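PDB 3QR0: phospholipase C-beta (PLC-beta) from Sepia officinalis, which is a multidomain member of the phospholipase C-beta family, with PH, EF-hand-like, TIM-barrel X and Y, and C2 regions and a bound calcium ion. Local coordinates for residues Tyr520-His525 with Arg537-Ser542; Gly650-Lys655 with Ile767-Tyr772; Val671-Tyr676 with Lys704-Lys709. All coordinates share one frame; numbering follows the deposited sequence. Where two conformers were deposited one is given.

Interaction 1 of 3, residues Tyr520-His525 with Arg537-Ser542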
loop_
_atom_site.group_PDB
_atom_site.type_symbol
_atom_site.label_atom_id
_atom_site.label_comp_id
_atom_site.label_asym_id
_atom_site.label_seq_id
_atom_site.Cartn_x
_atom_site.Cartn_y
_atom_site.Cartn_z
ATOM N N TYR A 520 19.893 -9.684 17.800
ATOM C CA TYR A 520 20.055 -10.062 16.393
ATOM C C TYR A 520 20.292 -8.882 15.461
ATOM O O TYR A 520 20.775 -9.068 14.342
ATOM C CB TYR A 520 18.846 -10.869 15.908
ATOM C CG TYR A 520 18.741 -12.194 16.616
ATOM C CD1 TYR A 520 19.681 -13.192 16.392
ATOM C CD2 TYR A 520 17.720 -12.438 17.531
ATOM C CE1 TYR A 520 19.607 -14.402 17.050
ATOM C CE2 TYR A 520 17.631 -13.643 18.190
ATOM C CZ TYR A 520 18.579 -14.625 17.951
ATOM O OH TYR A 520 18.495 -15.826 18.607
ATOM N N ILE A 521 19.950 -7.677 15.909
ATOM C CA ILE A 521 20.080 -6.495 15.069
ATOM C C ILE A 521 21.063 -5.544 15.717
ATOM O O ILE A 521 20.685 -4.476 16.202
ATOM C CB ILE A 521 18.722 -5.779 14.833
ATOM C CG1 ILE A 521 17.592 -6.786 14.593
ATOM C CG2 ILE A 521 18.843 -4.820 13.653
ATOM C CD1 ILE A 521 17.761 -7.647 13.359
ATOM N N GLN A 522 22.331 -5.939 15.730
ATOM C CA GLN A 522 23.364 -5.156 16.384
ATOM C C GLN A 522 24.044 -4.227 15.386
ATOM O O GLN A 522 24.749 -4.692 14.499
ATOM C CB GLN A 522 24.406 -6.066 17.040
ATOM C CG GLN A 522 25.406 -5.303 17.873
ATOM C CD GLN A 522 26.516 -6.174 18.413
ATOM O OE1 GLN A 522 26.379 -7.399 18.510
ATOM N NE2 GLN A 522 27.631 -5.541 18.775
ATOM N N PRO A 523 23.846 -2.906 15.536
ATOM C CA PRO A 523 24.485 -1.968 14.621
ATOM C C PRO A 523 25.958 -1.790 14.949
ATOM O O PRO A 523 26.300 -1.502 16.093
ATOM C CB PRO A 523 23.716 -0.665 14.859
ATOM C CG PRO A 523 23.234 -0.757 16.263
ATOM C CD PRO A 523 23.142 -2.217 16.629
ATOM N N VAL A 524 26.814 -1.971 13.949
ATOM C CA VAL A 524 28.252 -1.809 14.116
ATOM C C VAL A 524 28.805 -0.905 13.025
ATOM O O VAL A 524 28.206 -0.764 11.954
ATOM C CB VAL A 524 29.001 -3.167 14.073
ATOM C CG1 VAL A 524 28.516 -4.087 15.192
ATOM C CG2 VAL A 524 28.842 -3.838 12.706
ATOM N N HIS A 525 29.946 -0.295 13.321
ATOM C CA HIS A 525 30.717 0.500 12.368
ATOM C C HIS A 525 31.113 -0.369 11.167
ATOM O O HIS A 525 31.721 -1.417 11.343
ATOM C CB HIS A 525 31.962 1.035 13.101
ATOM C CG HIS A 525 32.890 1.846 12.251
ATOM N ND1 HIS A 525 32.645 3.164 11.926
ATOM C CD2 HIS A 525 34.089 1.540 11.702
ATOM C CE1 HIS A 525 33.639 3.623 11.184
ATOM N NE2 HIS A 525 34.529 2.658 11.036
ATOM N N ARG A 537 29.757 -12.789 11.462
ATOM C CA ARG A 537 28.730 -12.522 12.474
ATOM C C ARG A 537 27.451 -12.041 11.798
ATOM O O ARG A 537 27.350 -10.881 11.388
ATOM C CB ARG A 537 29.220 -11.478 13.478
ATOM C CG ARG A 537 30.415 -11.914 14.297
ATOM C CD ARG A 537 30.964 -10.772 15.140
ATOM N NE ARG A 537 32.343 -11.015 15.552
ATOM C CZ ARG A 537 33.136 -10.113 16.133
ATOM N NH1 ARG A 537 32.700 -8.881 16.388
ATOM N NH2 ARG A 537 34.379 -10.443 16.460
ATOM N N HIS A 538 26.468 -12.932 11.701
ATOM C CA HIS A 538 25.235 -12.659 10.957
ATOM C C HIS A 538 24.318 -11.663 11.682
ATOM O O HIS A 538 23.388 -11.123 11.083
ATOM C CB HIS A 538 24.461 -13.957 10.712
ATOM C CG HIS A 538 25.158 -14.935 9.814
ATOM N ND1 HIS A 538 24.507 -15.599 8.797
ATOM C CD2 HIS A 538 26.437 -15.378 9.789
ATOM C CE1 HIS A 538 25.352 -16.412 8.187
ATOM N NE2 HIS A 538 26.531 -16.296 8.771
ATOM N N TYR A 539 24.585 -11.444 12.966
ATOM C CA TYR A 539 23.783 -10.561 13.821
ATOM C C TYR A 539 24.386 -9.154 13.905
ATOM O O TYR A 539 23.829 -8.271 14.566
ATOM C CB TYR A 539 23.663 -11.161 15.224
ATOM C CG TYR A 539 25.000 -11.512 15.823
ATOM C CD1 TYR A 539 25.755 -10.552 16.479
ATOM C CD2 TYR A 539 25.521 -12.799 15.715
ATOM C CE1 TYR A 539 26.983 -10.854 17.019
ATOM C CE2 TYR A 539 26.758 -13.110 16.250
ATOM C CZ TYR A 539 27.480 -12.125 16.906
ATOM O OH TYR A 539 28.708 -12.400 17.451
ATOM N N GLU A 540 25.526 -8.942 13.256
ATOM C CA GLU A 540 26.046 -7.595 13.096
ATOM C C GLU A 540 25.470 -7.009 11.820
ATOM O O GLU A 540 25.353 -7.693 10.803
ATOM C CB GLU A 540 27.571 -7.574 13.086
ATOM C CG GLU A 540 28.174 -7.853 14.458
ATOM C CD GLU A 540 29.655 -7.549 14.540
ATOM O OE1 GLU A 540 30.304 -7.360 13.488
ATOM O OE2 GLU A 540 30.178 -7.513 15.672
ATOM N N MET A 541 25.060 -5.750 11.893
ATOM C CA MET A 541 24.479 -5.067 10.742
ATOM C C MET A 541 24.988 -3.644 10.712
ATOM O O MET A 541 25.604 -3.169 11.671
ATOM C CB MET A 541 22.945 -5.106 10.798
ATOM C CG MET A 541 22.298 -4.418 12.002
ATOM S SD MET A 541 22.088 -2.627 11.814
ATOM C CE MET A 541 20.838 -2.551 10.536
ATOM N N SER A 542 24.756 -2.974 9.597
ATOM C CA SER A 542 25.137 -1.588 9.476
ATOM C C SER A 542 23.974 -0.773 8.950
ATOM O O SER A 542 23.196 -1.231 8.108
ATOM C CB SER A 542 26.381 -1.442 8.600
ATOM O OG SER A 542 27.548 -1.782 9.349
#

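Interaction 2 of 3, residues Gly650-Lys655 with Ile767-Tyr772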
loop_
_atom_site.group_PDB
_atom_site.type_symbol
_atom_site.label_atom_id
_atom_site.label_comp_id
_atom_site.label_asym_id
_atom_site.label_seq_id
_atom_site.Cartn_x
_atom_site.Cartn_y
_atom_site.Cartn_z
ATOM N N GLY A 650 12.615 -10.385 -19.756
ATOM C CA GLY A 650 11.221 -10.210 -20.146
ATOM C C GLY A 650 11.008 -9.072 -21.121
ATOM O O GLY A 650 11.903 -8.256 -21.356
ATOM N N THR A 651 9.820 -9.054 -21.715
ATOM C CA THR A 651 9.334 -7.926 -22.495
ATOM C C THR A 651 7.973 -7.574 -21.924
ATOM O O THR A 651 7.185 -8.469 -21.593
ATOM C CB THR A 651 9.205 -8.266 -23.998
ATOM O OG1 THR A 651 10.459 -8.754 -24.485
ATOM C CG2 THR A 651 8.815 -7.031 -24.808
ATOM N N ILE A 652 7.722 -6.274 -21.781
ATOM C CA ILE A 652 6.453 -5.765 -21.299
ATOM C C ILE A 652 5.954 -4.722 -22.290
ATOM O O ILE A 652 6.710 -3.840 -22.702
ATOM C CB ILE A 652 6.587 -5.088 -19.911
ATOM C CG1 ILE A 652 7.023 -6.094 -18.840
ATOM C CG2 ILE A 652 5.274 -4.414 -19.528
ATOM C CD1 ILE A 652 5.939 -7.070 -18.399
ATOM N N GLU A 653 4.688 -4.836 -22.682
ATOM C CA GLU A 653 4.048 -3.830 -23.523
ATOM C C GLU A 653 2.762 -3.394 -22.848
ATOM O O GLU A 653 1.990 -4.229 -22.366
ATOM C CB GLU A 653 3.776 -4.370 -24.932
ATOM C CG GLU A 653 4.993 -5.044 -25.566
ATOM C CD GLU A 653 4.791 -5.453 -27.017
ATOM O OE1 GLU A 653 3.672 -5.285 -27.552
ATOM O OE2 GLU A 653 5.766 -5.953 -27.625
ATOM N N ILE A 654 2.550 -2.086 -22.774
ATOM C CA ILE A 654 1.371 -1.546 -22.112
ATOM C C ILE A 654 0.683 -0.592 -23.074
ATOM O O ILE A 654 1.246 0.441 -23.439
ATOM C CB ILE A 654 1.730 -0.788 -20.810
ATOM C CG1 ILE A 654 2.583 -1.651 -19.875
ATOM C CG2 ILE A 654 0.460 -0.312 -20.103
ATOM C CD1 ILE A 654 1.869 -2.839 -19.284
ATOM N N LYS A 655 -0.519 -0.961 -23.504
ATOM C CA LYS A 655 -1.353 -0.092 -24.319
ATOM C C LYS A 655 -2.440 0.509 -23.436
ATOM O O LYS A 655 -3.274 -0.220 -22.900
ATOM C CB LYS A 655 -1.981 -0.886 -25.465
ATOM C CG LYS A 655 -2.802 -0.046 -26.428
ATOM C CD LYS A 655 -3.519 -0.910 -27.452
ATOM C CE LYS A 655 -4.400 -0.068 -28.365
ATOM N NZ LYS A 655 -3.635 1.023 -29.042
ATOM N N ILE A 767 -2.094 -5.556 -21.843
ATOM C CA ILE A 767 -0.769 -5.834 -21.309
ATOM C C ILE A 767 -0.185 -7.055 -22.003
ATOM O O ILE A 767 -0.807 -8.115 -22.036
ATOM C CB ILE A 767 -0.830 -6.106 -19.797
ATOM C CG1 ILE A 767 -1.413 -4.897 -19.066
ATOM C CG2 ILE A 767 0.568 -6.470 -19.255
ATOM C CD1 ILE A 767 -1.635 -5.125 -17.584
ATOM N N VAL A 768 0.995 -6.894 -22.590
ATOM C CA VAL A 768 1.778 -8.036 -23.043
ATOM C C VAL A 768 2.874 -8.262 -22.014
ATOM O O VAL A 768 3.565 -7.319 -21.623
ATOM C CB VAL A 768 2.400 -7.794 -24.418
ATOM C CG1 VAL A 768 3.443 -8.857 -24.728
ATOM C CG2 VAL A 768 1.316 -7.769 -25.493
ATOM N N ALA A 769 3.003 -9.504 -21.555
ATOM C CA ALA A 769 4.090 -9.906 -20.665
ATOM C C ALA A 769 4.540 -11.293 -21.070
ATOM O O ALA A 769 3.766 -12.246 -21.028
ATOM C CB ALA A 769 3.645 -9.894 -19.210
ATOM N N LYS A 770 5.797 -11.396 -21.474
ATOM C CA LYS A 770 6.338 -12.642 -21.981
ATOM C C LYS A 770 7.846 -12.635 -21.860
ATOM O O LYS A 770 8.455 -11.601 -21.568
ATOM C CB LYS A 770 5.942 -12.839 -23.447
ATOM C CG LYS A 770 6.382 -11.709 -24.365
ATOM C CD LYS A 770 5.983 -11.986 -25.806
ATOM C CE LYS A 770 6.350 -10.827 -26.713
ATOM N NZ LYS A 770 5.673 -10.948 -28.034
ATOM N N ASP A 771 8.438 -13.797 -22.099
ATOM C CA ASP A 771 9.876 -13.936 -22.072
ATOM C C ASP A 771 10.477 -13.177 -23.250
ATOM O O ASP A 771 9.897 -13.143 -24.343
ATOM C CB ASP A 771 10.281 -15.413 -22.102
ATOM C CG ASP A 771 9.806 -16.171 -20.875
ATOM O OD1 ASP A 771 9.351 -15.523 -19.906
ATOM O OD2 ASP A 771 9.882 -17.418 -20.875
ATOM N N TYR A 772 11.629 -12.554 -23.003
ATOM C CA TYR A 772 12.331 -11.764 -24.004
ATOM C C TYR A 772 12.868 -12.665 -25.116
ATOM O O TYR A 772 13.719 -13.523 -24.869
ATOM C CB TYR A 772 13.479 -10.991 -23.351
ATOM C CG TYR A 772 14.390 -10.287 -24.326
ATOM C CD1 TYR A 772 13.928 -9.220 -25.093
ATOM C CD2 TYR A 772 15.720 -10.683 -24.480
ATOM C CE1 TYR A 772 14.764 -8.571 -25.995
ATOM C CE2 TYR A 772 16.560 -10.041 -25.375
ATOM C CZ TYR A 772 16.077 -8.987 -26.127
ATOM O OH TYR A 772 16.909 -8.351 -27.011
#

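Interaction 3 of 3, residues Val671-Tyr676 with Lys704-Lys709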
loop_
_atom_site.group_PDB
_atom_site.type_symbol
_atom_site.label_atom_id
_atom_site.label_comp_id
_atom_site.label_asym_id
_atom_site.label_seq_id
_atom_site.Cartn_x
_atom_site.Cartn_y
_atom_site.Cartn_z
ATOM N N VAL A 671 -2.291 9.815 -19.259
ATOM C CA VAL A 671 -1.780 8.657 -18.547
ATOM C C VAL A 671 -0.314 8.453 -18.894
ATOM O O VAL A 671 0.094 8.622 -20.049
ATOM C CB VAL A 671 -2.579 7.391 -18.892
ATOM C CG1 VAL A 671 -2.074 6.185 -18.073
ATOM C CG2 VAL A 671 -4.071 7.632 -18.654
ATOM N N GLU A 672 0.473 8.130 -17.874
ATOM C CA GLU A 672 1.886 7.823 -18.026
ATOM C C GLU A 672 2.172 6.404 -17.531
ATOM O O GLU A 672 1.473 5.886 -16.662
ATOM C CB GLU A 672 2.719 8.810 -17.218
ATOM C CG GLU A 672 2.751 10.212 -17.769
ATOM C CD GLU A 672 3.470 11.160 -16.834
ATOM O OE1 GLU A 672 2.859 11.557 -15.821
ATOM O OE2 GLU A 672 4.646 11.492 -17.103
ATOM N N VAL A 673 3.203 5.782 -18.089
ATOM C CA VAL A 673 3.613 4.448 -17.676
ATOM C C VAL A 673 5.119 4.437 -17.451
ATOM O O VAL A 673 5.890 4.811 -18.339
ATOM C CB VAL A 673 3.228 3.376 -18.717
ATOM C CG1 VAL A 673 3.643 1.990 -18.231
ATOM C CG2 VAL A 673 1.724 3.413 -18.986
ATOM N N GLU A 674 5.524 4.037 -16.253
ATOM C CA GLU A 674 6.933 4.006 -15.872
ATOM C C GLU A 674 7.325 2.615 -15.392
ATOM O O GLU A 674 6.462 1.797 -15.044
ATOM C CB GLU A 674 7.213 5.059 -14.786
ATOM C CG GLU A 674 7.121 6.486 -15.322
ATOM C CD GLU A 674 7.710 7.550 -14.405
ATOM O OE1 GLU A 674 8.052 7.255 -13.238
ATOM O OE2 GLU A 674 7.845 8.701 -14.881
ATOM N N MET A 675 8.629 2.347 -15.396
ATOM C CA MET A 675 9.167 1.108 -14.849
ATOM C C MET A 675 10.329 1.420 -13.913
ATOM O O MET A 675 11.157 2.290 -14.212
ATOM C CB MET A 675 9.615 0.165 -15.974
ATOM C CG MET A 675 10.155 -1.178 -15.495
ATOM S SD MET A 675 10.326 -2.431 -16.790
ATOM C CE MET A 675 8.657 -2.488 -17.451
ATOM N N TYR A 676 10.369 0.722 -12.777
ATOM C CA TYR A 676 11.458 0.843 -11.803
ATOM C C TYR A 676 11.963 -0.548 -11.466
ATOM O O TYR A 676 11.175 -1.451 -11.173
ATOM C CB TYR A 676 10.995 1.544 -10.514
ATOM C CG TYR A 676 9.982 2.629 -10.747
ATOM C CD1 TYR A 676 10.358 3.859 -11.274
ATOM C CD2 TYR A 676 8.640 2.422 -10.465
ATOM C CE1 TYR A 676 9.418 4.860 -11.513
ATOM C CE2 TYR A 676 7.696 3.414 -10.700
ATOM C CZ TYR A 676 8.092 4.632 -11.220
ATOM O OH TYR A 676 7.155 5.619 -11.453
ATOM N N LYS A 704 -1.133 4.446 -28.900
ATOM C CA LYS A 704 -0.187 3.473 -29.422
ATOM C C LYS A 704 0.547 2.820 -28.247
ATOM O O LYS A 704 0.849 3.481 -27.250
ATOM C CB LYS A 704 0.806 4.152 -30.373
ATOM C CG LYS A 704 1.914 3.246 -30.915
ATOM C CD LYS A 704 1.358 2.108 -31.769
ATOM C CE LYS A 704 2.441 1.119 -32.185
ATOM N NZ LYS A 704 1.855 -0.181 -32.647
ATOM N N VAL A 705 0.822 1.526 -28.370
ATOM C CA VAL A 705 1.417 0.758 -27.280
ATOM C C VAL A 705 2.771 1.314 -26.817
ATOM O O VAL A 705 3.575 1.787 -27.628
ATOM C CB VAL A 705 1.574 -0.735 -27.671
ATOM C CG1 VAL A 705 2.523 -0.895 -28.857
ATOM C CG2 VAL A 705 2.044 -1.549 -26.484
ATOM N N PHE A 706 2.990 1.274 -25.503
ATOM C CA PHE A 706 4.275 1.603 -24.903
ATOM C C PHE A 706 5.058 0.299 -24.725
ATOM O O PHE A 706 4.593 -0.614 -24.052
ATOM C CB PHE A 706 4.094 2.256 -23.527
ATOM C CG PHE A 706 3.280 3.530 -23.529
ATOM C CD1 PHE A 706 2.371 3.782 -22.502
ATOM C CD2 PHE A 706 3.438 4.490 -24.519
ATOM C CE1 PHE A 706 1.631 4.964 -22.475
ATOM C CE2 PHE A 706 2.699 5.669 -24.498
ATOM C CZ PHE A 706 1.795 5.903 -23.478
ATOM N N VAL A 707 6.248 0.224 -25.315
ATOM C CA VAL A 707 7.033 -1.011 -25.322
ATOM C C VAL A 707 8.254 -0.916 -24.417
ATOM O O VAL A 707 9.077 -0.020 -24.575
ATOM C CB VAL A 707 7.514 -1.341 -26.753
ATOM C CG1 VAL A 707 8.339 -2.626 -26.762
ATOM C CG2 VAL A 707 6.323 -1.456 -27.708
ATOM N N PHE A 708 8.365 -1.844 -23.471
ATOM C CA PHE A 708 9.586 -2.024 -22.691
ATOM C C PHE A 708 10.273 -3.269 -23.244
ATOM O O PHE A 708 10.052 -4.378 -22.763
ATOM C CB PHE A 708 9.269 -2.193 -21.202
ATOM C CG PHE A 708 8.522 -1.036 -20.606
ATOM C CD1 PHE A 708 7.139 -0.975 -20.684
ATOM C CD2 PHE A 708 9.197 -0.011 -19.961
ATOM C CE1 PHE A 708 6.441 0.093 -20.131
ATOM C CE2 PHE A 708 8.507 1.061 -19.403
ATOM C CZ PHE A 708 7.129 1.114 -19.492
ATOM N N LYS A 709 11.102 -3.063 -24.264
ATOM C CA LYS A 709 11.581 -4.146 -25.123
ATOM C C LYS A 709 12.298 -5.255 -24.359
ATOM O O LYS A 709 11.952 -6.429 -24.497
ATOM C CB LYS A 709 12.498 -3.572 -26.216
ATOM C CG LYS A 709 12.961 -4.569 -27.266
ATOM C CD LYS A 709 11.797 -5.219 -28.001
ATOM C CE LYS A 709 12.265 -5.915 -29.266
ATOM N NZ LYS A 709 11.157 -6.666 -29.916
#

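Interaction 1 of 3, residues Tyr520-His525 with Arg537-Ser542
M541 is folded back on itself, with CG in the crowded position between backbone N and carbonyl carbon (chi1 62°) and further bends at chi2 and chi3, so SD comes round beside P523. Q522 does the reverse: CG is anti to the backbone N (chi1 -173°) and the chain runs straight out. The segments carry neighbouring parallel strands, 522-523 and 540-545, of a beta-alpha-beta unit in the Y part of the TIM-barrel region, with helix 529-535 making the crossover. Three backbone bonds hold them. Q522 N gives to Y539 O at 3.0 Å, nearly along the C=O axis; M541 N meets Q522 O from above the carbonyl plane; and V524 N reaches M541 O at 2.8 Å. On the face carrying P523 and M541, M541 SD lies 4.0 Å from P523 CB, while M541 CG packs against I521 CG2. K469 and L467 of strand 466-469 adjoin this side. On the face of Q522 and E540, V524 CG1 sits 3.7 Å from E540 CD, the two side chains crossing at about a right angle. The E540 carboxylate is pinned from two directions, OE2 by R537 NH1 (3.0 Å) and OE1 by K535, which should favour its charged form. The Q522 amide lies alongside the Y539 ring, planes 22° apart, with OE1 at the ring edge. Past the last backbone bond, S542 OG donates to V524 O at 2.9 Å.

Interaction 2 of 3, residues Gly650-Lys655 with Ile767-Tyr772
T651, V768 and E653 lose the most surface in this pairing, and all three belong to antiparallel hydrogen-bonded pairs of the C2 beta-sandwich. T651 pairs with K770 through two bonds: its N gives to K770 O at 2.9 Å, nearly along the C=O axis, while K770 N returns a longer 3.2 Å bond to T651 O. E653 and V768 repeat the exchange two residues on, at 2.9 Å for V768 N to E653 O, and here both donors lie in the carbonyl plane on a lone pair. Their side chains point the same way and lie side by side, E653 CB to V768 CB at 3.7 Å, with OE1 of the extended glutamate running past V768 CG2. On that same face T651 turns OG1 anti to its carbonyl carbon (chi1 -55°), which sets it at the edge of the Y772 ring, 3.6 Å from CD1; its hydrogen-bond partner is K709 O on the strand flanking the other side of 650-660. The opposite face is hydrocarbon: I652 CD1 touches A769 CB at 3.7 Å, and I654 CD1 reaches I767 CG2. V673 and M675 of the facing sheet pack on these isoleucines. One face is thus committed to the apolar interior, whereas the other mixes methyl groups with charge; there E653 OE2 and K770 NZ stand 5.0 Å apart, too far for a salt bridge, though the opposite charges may attract weakly.

Interaction 3 of 3, residues Val671-Tyr676 with Lys704-Lys709
F706 is the first residue of 704-709 to meet strand 671-676. Its CG lies anti to the carbonyl carbon (chi1 -59°), and the ring crosses V673 obliquely, presenting its edge: V673 CG2 lies near the ring plane, 3.6 Å from F706 CD1. The F687 ring meets F706 at a shallow angle, and I656 also packs on F706, so V673 joins a larger apolar cluster.

F708 then repeats the first torsion of F706 and sends its ring back across the gap, where it is the most heavily buried residue of the contact. Two neighbours from 671-676 use different parts of this ring. V673 CG1, anti to its own backbone N, touches the edge at 3.8 Å from F708 CZ, so the two methyls of one valine serve two phenylalanines. M675 comes tip to tip with F708: its chain is extended through chi2 and then bends at chi3 (-56°), which lays CE over one face, 3.5 Å from F708 CG. This is a CH-pi contact, CE standing 3.7 Å from the ring centroid and 22° off the normal. The sulfur follows obliquely, SD at 4.8 Å from the centroid, making a Met-aromatic contact. F687 meets F708 edge-to-face.

No hydrogen bond links the segments. Their strands run nearly parallel, with axes 9.2 Å from each other, too far for backbone pairing. Two sheets facing each other through aliphatic and aromatic side chains, with no backbone bond between them, are the mark of a beta-sandwich, here the hydrophobic core of the C2 domain.

How the interactions relate
Interactions 2 and 3 belong to one C2 beta-sandwich, with centres about 10 Å apart, and interaction 3 is nested in the chain loop that interaction 2 closes. Strand 650-660 is shared ground: it pairs with 761-771 on one side and with 706-711 on the other, where I652 O and F708 N lie 2.7 Å apart, a probable hydrogen bond. Interaction 2 therefore builds a sheet, and interaction 3 packs that sheet on the second one. Interaction 1 stands apart in the TIM-barrel region, its centre about 41 and 40 Å from those of interactions 2 and 3. Its P523 side chain is about 13 Å from the calcium ion bound by N339, E368, D370 and E417.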